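Local coordinates for FBP protein (Leishmania major, PDB 5OEZ) that probably hydrolyses fructose 1,6-bisphosphate to fructose 6-phosphate and phosphate, a step of gluconeogenesis, as a magnesium-dependent homotetramer that also binds AMP, at residues T29-A34 / A83-S88; G111-F116 / V138-K143. All coordinates share one frame; numbering follows the deposited sequence.

The two contacts illustrate how a helical layer is seated on a beta sheet. Contact 1 pairs helices 27-47 and 72-87; contact 2 pairs the neighbouring strands 113-121 and 132-140, and the two centres lie about 13 Å apart. Leucines of contact 1 reach the sheet: L31 CD2 is 4.0 Å from V138 CG2 and 4.2 Å from Y113 CD2, while L85 CD2 lies 4.1 Å from I115 CD1. The AMP site, empty in this chain, draws on both contacts, taking T29 from the first and Y113 from the second. F28, another AMP-binding residue, has its side chain about 4 Å from those of both L31 and Y113.

Contact 1 (T29-A34 / A83-S88); sequences TLLMMA and AYLLSS
A34 meets Y84, L85 and S88 where the two segments run almost antiparallel, their helix axes at 163° and 8.7 Å apart at the closest point. A34 CB rests 3.4 Å from Y84 O, and beside it S88 CB stands 3.9 Å from A34 CB. The methyl of A34 lies directly on the Y84 backbone, and the two CA atoms, A34 CA and Y84 CA, are 5.2 Å apart.

Apolar contacts continue toward the sheet. L31 places its CG anti to the backbone N (chi1 -177°), and its CD1 meets L85 CD2 at 3.7 Å; this same L85 methyl also touches A34 CB, so one branch packs against two residues of the facing helix. At the other end, L30 lays CD1 against the carbonyl of S88, 3.5 Å from its O.

The polar groups are served within their own segment or by neighbours. S88 OG donates to L85 O at 2.6 Å, a carbonyl that also accepts from S88 N, and is also hydrogen-bonded with S90 N. Y84 turns its ring away from this interface, past T37 and V41, and its OH is bonded to P9 O of the second subunit; M33 packs on M33 of that subunit.

Chemically, then, what joins the pair is van der Waals contact between methyls and backbone, while the hydroxyls of Y84 and S88 find their partners away from the facing segment. The spacing appears to rest on fit rather than on directional bonds, beside a T29 that belongs to the AMP site.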
ATOM      1  N   THR C  29     -24.786  -5.391 -10.383  1.00 51.20           N
ATOM      2  CA  THR C  29     -23.386  -5.735 -10.227  1.00 46.08           C
ATOM      3  C   THR C  29     -22.487  -4.669 -10.848  1.00 43.66           C
ATOM      4  O   THR C  29     -21.519  -4.223 -10.219  1.00 42.70           O
ATOM      5  CB  THR C  29     -23.123  -7.114 -10.849  1.00 51.08           C
ATOM      6  OG1 THR C  29     -23.895  -8.087 -10.146  1.00 49.49           O
ATOM      7  CG2 THR C  29     -21.649  -7.521 -10.746  1.00 55.90           C
ATOM      8  N   LEU C  30     -22.797  -4.266 -12.077  1.00 44.99           N
ATOM      9  CA  LEU C  30     -22.005  -3.241 -12.750  1.00 48.28           C
ATOM     10  C   LEU C  30     -22.081  -1.918 -12.005  1.00 54.29           C
ATOM     11  O   LEU C  30     -21.063  -1.237 -11.861  1.00 54.78           O
ATOM     12  CB  LEU C  30     -22.415  -3.071 -14.216  1.00 52.57           C
ATOM     13  CG  LEU C  30     -22.272  -4.279 -15.154  1.00 57.53           C
ATOM     14  CD1 LEU C  30     -22.487  -3.857 -16.603  1.00 58.13           C
ATOM     15  CD2 LEU C  30     -20.933  -4.971 -14.999  1.00 60.41           C
ATOM     16  N   LEU C  31     -23.271  -1.565 -11.509  1.00 49.28           N
ATOM     17  CA  LEU C  31     -23.421  -0.365 -10.686  1.00 48.55           C
ATOM     18  C   LEU C  31     -22.509  -0.404  -9.446  1.00 42.94           C
ATOM     19  O   LEU C  31     -21.804   0.550  -9.157  1.00 39.18           O
ATOM     20  CB  LEU C  31     -24.873  -0.190 -10.245  1.00 52.40           C
ATOM     21  CG  LEU C  31     -25.197   1.067  -9.436  1.00 52.37           C
ATOM     22  CD1 LEU C  31     -25.223   2.266 -10.365  1.00 64.22           C
ATOM     23  CD2 LEU C  31     -26.544   0.928  -8.742  1.00 57.05           C
ATOM     24  N   MET C  32     -22.544  -1.507  -8.715  1.00 42.84           N
ATOM     25  CA  MET C  32     -21.733  -1.637  -7.515  1.00 45.34           C
ATOM     26  C   MET C  32     -20.240  -1.688  -7.804  1.00 46.80           C
ATOM     27  O   MET C  32     -19.463  -1.246  -6.969  1.00 52.75           O
ATOM     28  CB  MET C  32     -22.181  -2.819  -6.650  1.00 45.31           C
ATOM     29  CG  MET C  32     -23.562  -2.627  -6.027  1.00 55.27           C
ATOM     30  SD  MET C  32     -23.782  -1.052  -5.167  1.00 55.15           S
ATOM     31  CE  MET C  32     -22.337  -0.972  -4.084  1.00 59.24           C
ATOM     32  N   MET C  33     -19.841  -2.207  -8.969  1.00 52.39           N
ATOM     33  CA  MET C  33     -18.440  -2.099  -9.401  1.00 50.22           C
ATOM     34  C   MET C  33     -18.029  -0.661  -9.538  1.00 46.78           C
ATOM     35  O   MET C  33     -16.934  -0.272  -9.103  1.00 50.93           O
ATOM     36  CB  MET C  33     -18.192  -2.735 -10.766  1.00 57.52           C
ATOM     37  CG  MET C  33     -17.304  -3.947 -10.768  1.00 82.10           C
ATOM     38  SD  MET C  33     -18.245  -5.456 -11.003  1.00111.25           S
ATOM     39  CE  MET C  33     -19.069  -5.408 -12.577  1.00 91.84           C
ATOM     40  N   ALA C  34     -18.874   0.113 -10.218  1.00 43.85           N
ATOM     41  CA  ALA C  34     -18.589   1.522 -10.441  1.00 42.45           C
ATOM     42  C   ALA C  34     -18.465   2.300  -9.108  1.00 40.00           C
ATOM     43  O   ALA C  34     -17.570   3.142  -8.954  1.00 39.12           O
ATOM     44  CB  ALA C  34     -19.645   2.130 -11.342  1.00 45.76           C
ATOM     45  N   ALA C  83     -17.930   9.858 -13.503  1.00 55.83           N
ATOM     46  CA  ALA C  83     -17.235   9.207 -14.611  1.00 51.62           C
ATOM     47  C   ALA C  83     -17.465   7.702 -14.602  1.00 53.36           C
ATOM     48  O   ALA C  83     -17.817   7.108 -15.629  1.00 58.36           O
ATOM     49  CB  ALA C  83     -15.755   9.513 -14.562  1.00 52.34           C
ATOM     50  N   TYR C  84     -17.308   7.094 -13.435  1.00 46.86           N
ATOM     51  CA  TYR C  84     -17.469   5.664 -13.316  1.00 44.88           C
ATOM     52  C   TYR C  84     -18.931   5.221 -13.411  1.00 46.64           C
ATOM     53  O   TYR C  84     -19.213   4.190 -14.018  1.00 55.67           O
ATOM     54  CB  TYR C  84     -16.770   5.144 -12.038  1.00 46.17           C
ATOM     55  CG  TYR C  84     -15.254   5.324 -12.095  1.00 48.50           C
ATOM     56  CD1 TYR C  84     -14.501   4.702 -13.088  1.00 49.57           C
ATOM     57  CD2 TYR C  84     -14.577   6.133 -11.175  1.00 49.52           C
ATOM     58  CE1 TYR C  84     -13.128   4.886 -13.164  1.00 53.33           C
ATOM     59  CE2 TYR C  84     -13.202   6.315 -11.242  1.00 48.62           C
ATOM     60  CZ  TYR C  84     -12.483   5.682 -12.233  1.00 52.05           C
ATOM     61  OH  TYR C  84     -11.130   5.854 -12.320  1.00 58.70           O
ATOM     62  N   LEU C  85     -19.862   5.986 -12.836  1.00 52.68           N
ATOM     63  CA  LEU C  85     -21.291   5.627 -12.902  1.00 48.91           C
ATOM     64  C   LEU C  85     -21.838   5.746 -14.315  1.00 51.47           C
ATOM     65  O   LEU C  85     -22.540   4.853 -14.768  1.00 52.29           O
ATOM     66  CB  LEU C  85     -22.140   6.458 -11.940  1.00 53.23           C
ATOM     67  CG  LEU C  85     -21.987   6.149 -10.450  1.00 51.94           C
ATOM     68  CD1 LEU C  85     -22.612   7.249  -9.611  1.00 60.35           C
ATOM     69  CD2 LEU C  85     -22.605   4.807 -10.102  1.00 54.04           C
ATOM     70  N   LEU C  86     -21.510   6.825 -15.013  1.00 54.08           N
ATOM     71  CA  LEU C  86     -21.983   7.008 -16.388  1.00 58.95           C
ATOM     72  C   LEU C  86     -21.439   5.945 -17.347  1.00 64.38           C
ATOM     73  O   LEU C  86     -22.151   5.524 -18.249  1.00 71.16           O
ATOM     74  CB  LEU C  86     -21.675   8.424 -16.898  1.00 61.49           C
ATOM     75  CG  LEU C  86     -22.486   9.558 -16.236  1.00 72.98           C
ATOM     76  CD1 LEU C  86     -21.950  10.928 -16.655  1.00 74.42           C
ATOM     77  CD2 LEU C  86     -23.981   9.456 -16.536  1.00 69.44           C
ATOM     78  N   SER C  87     -20.201   5.498 -17.135  1.00 61.92           N
ATOM     79  CA  SER C  87     -19.607   4.465 -17.985  1.00 59.62           C
ATOM     80  C   SER C  87     -20.022   3.050 -17.597  1.00 54.25           C
ATOM     81  O   SER C  87     -19.695   2.110 -18.306  1.00 58.44           O
ATOM     82  CB  SER C  87     -18.068   4.589 -18.017  1.00 60.39           C
ATOM     83  OG  SER C  87     -17.466   4.114 -16.812  1.00 64.87           O
ATOM     84  N   SER C  88     -20.715   2.875 -16.476  1.00 51.04           N
ATOM     85  CA  SER C  88     -21.138   1.538 -16.050  1.00 51.37           C
ATOM     86  C   SER C  88     -22.157   0.857 -16.982  1.00 55.42           C
ATOM     87  O   SER C  88     -22.264  -0.372 -16.954  1.00 51.51           O
ATOM     88  CB  SER C  88     -21.705   1.577 -14.620  1.00 51.43           C
ATOM     89  OG  SER C  88     -22.948   2.275 -14.539  1.00 60.46           O
TER

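Contact 2 (G111-F116 / V138-K143); sequences GDYLIF and VWRLPK
V138 presents two knobs to its neighbours on the facing strand. Its CG1 presses on Y113, 3.5 Å from CD1 near the root of the ring, while CG2 fits against the tip of I115, at CD1. R140 flanks Y113 farther out. Its chain bends at chi3 (-77°), which sets NE; Y113 CE1 lies over one face of the R140 guanidinium, the two planes 68° apart. R140 NH2 approaches Y113 OH to 2.7 Å, but with an angle too poor for a hydrogen bond. At D112, a salt bridge joins R140 NH1 to D112 OD2 at 3.3 Å. OD1 of the same carboxylate sits above the Y113 ring toward its rim and close to D27, a like charge that R140 may partly offset.

On the other face L114 and W139 are cross-strand neighbours, L114 CB and W139 CB 4.2 Å apart. L114 CD1 drops onto the peptide joining R140 and L141, 3.6 Å from L141 N. F116 CD2 lies 3.7 Å from both CE3 and CZ3 of W139, the side chains crossing at about a right angle with ring planes 81° apart. Helix 150-158 covers L114 and F116, and W139 NE1 is bonded to K161 O.

Backbone bonds hold the register: L114 N to W139 O and W139 N to L114 O are both 2.9 Å, and L141 N reaches D112 O at 3.1 Å. Flanked by non-hydrogen-bonded pairs Y113-R140 and I115-V138, this is the regular ladder of an antiparallel beta hairpin, here in the large mixed sheet of the fructose-1,6-bisphosphatase fold, with Y113 at the AMP site.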
ATOM      1  N   GLY C 111     -28.865   2.748 -18.676  1.00 75.27           N
ATOM      2  CA  GLY C 111     -29.479   1.677 -17.866  1.00 71.43           C
ATOM      3  C   GLY C 111     -30.800   2.112 -17.245  1.00 73.27           C
ATOM      4  O   GLY C 111     -31.446   3.028 -17.747  1.00 74.67           O
ATOM      5  N   ASP C 112     -31.189   1.471 -16.141  1.00 74.07           N
ATOM      6  CA  ASP C 112     -32.529   1.667 -15.542  1.00 69.76           C
ATOM      7  C   ASP C 112     -32.500   2.097 -14.069  1.00 60.01           C
ATOM      8  O   ASP C 112     -33.541   2.121 -13.407  1.00 60.15           O
ATOM      9  CB  ASP C 112     -33.429   0.420 -15.785  1.00 95.41           C
ATOM     10  CG  ASP C 112     -32.742  -0.902 -15.449  1.00117.31           C
ATOM     11  OD1 ASP C 112     -31.655  -0.916 -14.821  1.00132.73           O
ATOM     12  OD2 ASP C 112     -33.313  -1.941 -15.842  1.00116.81           O
ATOM     13  N   TYR C 113     -31.329   2.486 -13.563  1.00 54.96           N
ATOM     14  CA  TYR C 113     -31.212   2.986 -12.196  1.00 57.92           C
ATOM     15  C   TYR C 113     -31.141   4.513 -12.154  1.00 52.51           C
ATOM     16  O   TYR C 113     -30.500   5.141 -12.997  1.00 50.82           O
ATOM     17  CB  TYR C 113     -30.000   2.364 -11.488  1.00 56.49           C
ATOM     18  CG  TYR C 113     -30.199   0.899 -11.191  1.00 58.17           C
ATOM     19  CD1 TYR C 113     -31.215   0.479 -10.341  1.00 56.51           C
ATOM     20  CD2 TYR C 113     -29.365  -0.071 -11.744  1.00 61.58           C
ATOM     21  CE1 TYR C 113     -31.402  -0.861 -10.047  1.00 58.27           C
ATOM     22  CE2 TYR C 113     -29.551  -1.417 -11.462  1.00 62.19           C
ATOM     23  CZ  TYR C 113     -30.573  -1.809 -10.615  1.00 68.54           C
ATOM     24  OH  TYR C 113     -30.776  -3.146 -10.325  1.00 60.32           O
ATOM     25  N   LEU C 114     -31.820   5.095 -11.165  1.00 51.65           N
ATOM     26  CA  LEU C 114     -31.677   6.511 -10.817  1.00 52.59           C
ATOM     27  C   LEU C 114     -30.827   6.523  -9.561  1.00 49.43           C
ATOM     28  O   LEU C 114     -31.183   5.865  -8.592  1.00 48.84           O
ATOM     29  CB  LEU C 114     -33.034   7.159 -10.513  1.00 53.45           C
ATOM     30  CG  LEU C 114     -34.074   7.259 -11.646  1.00 60.86           C
ATOM     31  CD1 LEU C 114     -34.860   5.977 -11.800  1.00 57.90           C
ATOM     32  CD2 LEU C 114     -35.034   8.413 -11.382  1.00 70.31           C
ATOM     33  N   ILE C 115     -29.721   7.264  -9.562  1.00 45.04           N
ATOM     34  CA  ILE C 115     -28.833   7.277  -8.402  1.00 42.15           C
ATOM     35  C   ILE C 115     -28.571   8.707  -7.948  1.00 45.08           C
ATOM     36  O   ILE C 115     -28.274   9.586  -8.748  1.00 47.58           O
ATOM     37  CB  ILE C 115     -27.529   6.488  -8.640  1.00 45.21           C
ATOM     38  CG1 ILE C 115     -26.636   6.555  -7.406  1.00 48.71           C
ATOM     39  CG2 ILE C 115     -26.769   6.988  -9.854  1.00 44.06           C
ATOM     40  CD1 ILE C 115     -25.613   5.433  -7.340  1.00 53.73           C
ATOM     41  N   PHE C 116     -28.733   8.924  -6.649  1.00 43.80           N
ATOM     42  CA  PHE C 116     -28.563  10.217  -6.039  1.00 48.21           C
ATOM     43  C   PHE C 116     -27.507  10.029  -4.991  1.00 47.27           C
ATOM     44  O   PHE C 116     -27.650   9.157  -4.138  1.00 45.30           O
ATOM     45  CB  PHE C 116     -29.888  10.691  -5.441  1.00 45.88           C
ATOM     46  CG  PHE C 116     -30.923  10.905  -6.483  1.00 45.62           C
ATOM     47  CD1 PHE C 116     -30.968  12.097  -7.179  1.00 49.70           C
ATOM     48  CD2 PHE C 116     -31.799   9.889  -6.826  1.00 49.57           C
ATOM     49  CE1 PHE C 116     -31.905  12.303  -8.181  1.00 57.11           C
ATOM     50  CE2 PHE C 116     -32.733  10.079  -7.830  1.00 55.56           C
ATOM     51  CZ  PHE C 116     -32.784  11.286  -8.514  1.00 56.47           C
ATOM     52  N   VAL C 138     -30.420   4.435  -4.452  1.00 39.75           N
ATOM     53  CA  VAL C 138     -30.728   3.958  -5.796  1.00 42.26           C
ATOM     54  C   VAL C 138     -32.226   3.621  -5.929  1.00 42.32           C
ATOM     55  O   VAL C 138     -32.797   2.934  -5.084  1.00 38.60           O
ATOM     56  CB  VAL C 138     -29.907   2.686  -6.116  1.00 44.51           C
ATOM     57  CG1 VAL C 138     -30.120   2.227  -7.569  1.00 46.93           C
ATOM     58  CG2 VAL C 138     -28.422   2.890  -5.847  1.00 41.74           C
ATOM     59  N   TRP C 139     -32.845   4.134  -6.984  1.00 44.78           N
ATOM     60  CA  TRP C 139     -34.241   3.862  -7.320  1.00 49.09           C
ATOM     61  C   TRP C 139     -34.237   3.218  -8.705  1.00 57.76           C
ATOM     62  O   TRP C 139     -33.225   3.287  -9.424  1.00 53.54           O
ATOM     63  CB  TRP C 139     -35.049   5.155  -7.381  1.00 45.41           C
ATOM     64  CG  TRP C 139     -35.506   5.699  -6.078  1.00 46.84           C
ATOM     65  CD1 TRP C 139     -36.755   5.591  -5.543  1.00 48.08           C
ATOM     66  CD2 TRP C 139     -34.753   6.501  -5.172  1.00 45.42           C
ATOM     67  NE1 TRP C 139     -36.825   6.259  -4.350  1.00 55.41           N
ATOM     68  CE2 TRP C 139     -35.610   6.837  -4.099  1.00 49.57           C
ATOM     69  CE3 TRP C 139     -33.439   6.974  -5.158  1.00 50.61           C
ATOM     70  CZ2 TRP C 139     -35.196   7.614  -3.019  1.00 48.26           C
ATOM     71  CZ3 TRP C 139     -33.023   7.762  -4.075  1.00 48.43           C
ATOM     72  CH2 TRP C 139     -33.896   8.057  -3.018  1.00 45.18           C
ATOM     73  N   ARG C 140     -35.376   2.647  -9.082  1.00 51.70           N
ATOM     74  CA  ARG C 140     -35.550   2.048 -10.404  1.00 68.95           C
ATOM     75  C   ARG C 140     -36.598   2.829 -11.216  1.00 60.45           C
ATOM     76  O   ARG C 140     -37.515   3.420 -10.653  1.00 63.09           O
ATOM     77  CB  ARG C 140     -35.926   0.572 -10.244  1.00 72.52           C
ATOM     78  CG  ARG C 140     -36.033  -0.178 -11.551  1.00 91.24           C
ATOM     79  CD  ARG C 140     -36.440  -1.614 -11.318  1.00103.36           C
ATOM     80  NE  ARG C 140     -35.278  -2.355 -10.852  1.00 98.33           N
ATOM     81  CZ  ARG C 140     -34.388  -2.966 -11.632  1.00104.95           C
ATOM     82  NH1 ARG C 140     -34.505  -2.965 -12.960  1.00117.15           N
ATOM     83  NH2 ARG C 140     -33.365  -3.601 -11.072  1.00117.96           N
ATOM     84  N   LEU C 141     -36.439   2.877 -12.538  1.00 65.65           N
ATOM     85  CA  LEU C 141     -37.490   3.432 -13.395  1.00 75.38           C
ATOM     86  C   LEU C 141     -38.794   2.723 -13.071  1.00 73.82           C
ATOM     87  O   LEU C 141     -38.827   1.488 -13.109  1.00 67.16           O
ATOM     88  CB  LEU C 141     -37.205   3.190 -14.879  1.00 82.63           C
ATOM     89  CG  LEU C 141     -36.347   4.147 -15.686  1.00 88.91           C
ATOM     90  CD1 LEU C 141     -36.268   3.651 -17.128  1.00 92.07           C
ATOM     91  CD2 LEU C 141     -36.924   5.543 -15.625  1.00 90.16           C
ATOM     92  N   PRO C 142     -39.862   3.481 -12.748  1.00 74.56           N
ATOM     93  CA  PRO C 142     -41.179   2.834 -12.740  1.00 88.05           C
ATOM     94  C   PRO C 142     -41.488   2.151 -14.076  1.00 89.47           C
ATOM     95  O   PRO C 142     -40.903   2.504 -15.104  1.00 80.57           O
ATOM     96  CB  PRO C 142     -42.141   3.996 -12.480  1.00 88.82           C
ATOM     97  CG  PRO C 142     -41.325   4.956 -11.683  1.00 83.65           C
ATOM     98  CD  PRO C 142     -39.942   4.874 -12.273  1.00 77.45           C
ATOM     99  N   LYS C 143     -42.366   1.152 -14.041  1.00115.70           N
ATOM    100  CA  LYS C 143     -42.737   0.391 -15.250  1.00131.41           C
ATOM    101  C   LYS C 143     -43.476   1.302 -16.238  1.00128.25           C
ATOM    102  O   LYS C 143     -44.146   2.252 -15.813  1.00104.41           O
ATOM    103  CB  LYS C 143     -43.568  -0.864 -14.892  1.00135.92           C
ATOM    104  CG  LYS C 143     -43.171  -2.148 -15.607  1.00141.47           C
ATOM    105  CD  LYS C 143     -41.809  -2.666 -15.147  1.00135.76           C
ATOM    106  CE  LYS C 143     -41.935  -3.475 -13.837  1.00126.65           C
ATOM    107  NZ  LYS C 143     -41.354  -2.841 -12.622  1.00114.18           N
TER